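Local coordinates for protein 33 kDa chaperonin (Thermotoga maritima, PDB 1VQ0) that probably acts as a redox-regulated, zinc-binding molecular chaperone that keeps thermally unfolding and oxidatively damaged proteins from aggregating irreversibly, at residues P219-V222 / L223-I226. Sequence-based numbering, arbitrary orientation.
Sequences PLDV and LERI
Val222 and Ile226 sit one turn apart on the inner side of the short amphipathic helix 219-227, with Val222 CG1 4.3 Å from Ile226 CD1. With chi1 at 171°, Val222 turns CG1 away from its own N and toward the carbonyl side, where Ile226 lies. The side chains of Leu220 and Leu223 cross at a slant, with Leu220 CD2 4.0 Å from Leu223 CD1. Leu223 also packs back over the preceding turn, its CG 3.3 Å from Pro219 O. Buried Pro219, Val222, Leu223 and Ile226 form the tight face; the first three touch Ile28 and Leu223 also Phe26, both on strand 24-30, while Ile226 reaches Phe183 and Val185 on strand 176-187. Four successive i to i+4 backbone bonds join the segments, the straightest from Arg225 N to Asp221 O at 3.0 Å with an N-H...O angle of 174°.

The solvent side carries Leu220, Asp221 and Arg225, which are exposed, and Glu224, which is partly so; Arg225 still rests on Leu207 and Leu213. Asp221 OD1 and Glu224 OE1 stand 4.5 Å apart, two like charges without direct contact, and Glu224 also touches Lys230. Solvent at exposed Asp221 probably screens their repulsion. The chemistry thus implies a helix held to the sheet by burial of apolar side chains and internally by main-chain bonding, while the acidic pair probably adds no attraction and, if both are ionised, a mild repulsion.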
loop_
_atom_site.group_PDB
_atom_site.type_symbol
_atom_site.label_atom_id
_atom_site.label_comp_id
_atom_site.label_asym_id
_atom_site.label_seq_id
_atom_site.Cartn_x
_atom_site.Cartn_y
_atom_site.Cartn_z
ATOM N N PRO A 219 9.221 -15.878 -29.847
ATOM C CA PRO A 219 8.165 -15.230 -29.066
ATOM C C PRO A 219 6.761 -15.305 -29.683
ATOM O O PRO A 219 5.793 -15.538 -28.981
ATOM C CB PRO A 219 8.659 -13.780 -28.998
ATOM C CG PRO A 219 10.128 -13.937 -28.937
ATOM C CD PRO A 219 10.375 -14.975 -30.001
ATOM N N LEU A 220 6.654 -15.152 -30.992
ATOM C CA LEU A 220 5.327 -15.145 -31.617
ATOM C C LEU A 220 4.684 -16.526 -31.674
ATOM O O LEU A 220 3.456 -16.645 -31.698
ATOM C CB LEU A 220 5.384 -14.551 -33.037
ATOM C CG LEU A 220 5.523 -13.022 -33.135
ATOM C CD1 LEU A 220 5.667 -12.614 -34.578
ATOM C CD2 LEU A 220 4.348 -12.315 -32.536
ATOM N N ASP A 221 5.528 -17.553 -31.778
ATOM C CA ASP A 221 5.089 -18.938 -31.792
ATOM C C ASP A 221 4.688 -19.313 -30.363
ATOM O O ASP A 221 3.651 -19.930 -30.152
ATOM C CB ASP A 221 6.205 -19.834 -32.308
ATOM C CG ASP A 221 6.652 -19.464 -33.732
ATOM O OD1 ASP A 221 5.817 -18.980 -34.523
ATOM O OD2 ASP A 221 7.816 -19.617 -34.151
ATOM N N VAL A 222 5.470 -18.893 -29.378
ATOM C CA VAL A 222 5.021 -19.047 -27.982
ATOM C C VAL A 222 3.603 -18.465 -27.753
ATOM O O VAL A 222 2.788 -19.043 -27.066
ATOM C CB VAL A 222 5.981 -18.363 -26.983
ATOM C CG1 VAL A 222 5.386 -18.337 -25.545
ATOM C CG2 VAL A 222 7.317 -19.060 -26.940
ATOM N N LEU A 223 3.328 -17.297 -28.307
ATOM C CA LEU A 223 2.017 -16.672 -28.124
ATOM C C LEU A 223 0.903 -17.475 -28.874
ATOM O O LEU A 223 -0.259 -17.545 -28.411
ATOM C CB LEU A 223 2.048 -15.217 -28.619
ATOM C CG LEU A 223 2.981 -14.175 -27.989
ATOM C CD1 LEU A 223 2.947 -12.869 -28.798
ATOM C CD2 LEU A 223 2.612 -13.922 -26.586
ATOM N N GLU A 224 1.262 -18.035 -30.042
ATOM C CA GLU A 224 0.323 -18.880 -30.807
ATOM C C GLU A 224 -0.117 -20.073 -29.978
ATOM O O GLU A 224 -1.296 -20.385 -29.898
ATOM C CB GLU A 224 0.914 -19.366 -32.129
ATOM C CG GLU A 224 0.080 -20.489 -32.723
ATOM C CD GLU A 224 0.508 -20.909 -34.100
ATOM O OE1 GLU A 224 1.607 -20.489 -34.539
ATOM O OE2 GLU A 224 -0.307 -21.657 -34.714
ATOM N N ARG A 225 0.862 -20.701 -29.351
ATOM C CA ARG A 225 0.616 -21.758 -28.374
ATOM C C ARG A 225 -0.303 -21.352 -27.222
ATOM O O ARG A 225 -1.216 -22.112 -26.897
ATOM C CB ARG A 225 1.930 -22.267 -27.811
ATOM C CG ARG A 225 2.860 -22.874 -28.848
ATOM C CD ARG A 225 3.489 -24.135 -28.397
ATOM N NE ARG A 225 4.940 -24.075 -28.479
ATOM C CZ ARG A 225 5.747 -24.800 -27.713
ATOM N NH1 ARG A 225 5.242 -25.636 -26.797
ATOM N NH2 ARG A 225 7.065 -24.695 -27.851
ATOM N N ILE A 226 -0.071 -20.186 -26.599
ATOM C CA ILE A 226 -1.018 -19.689 -25.585
ATOM C C ILE A 226 -2.493 -19.514 -26.068
ATOM O O ILE A 226 -3.437 -19.930 -25.379
ATOM C CB ILE A 226 -0.522 -18.375 -24.972
ATOM C CG1 ILE A 226 0.747 -18.628 -24.125
ATOM C CG2 ILE A 226 -1.606 -17.773 -24.077
ATOM C CD1 ILE A 226 1.571 -17.411 -23.796
#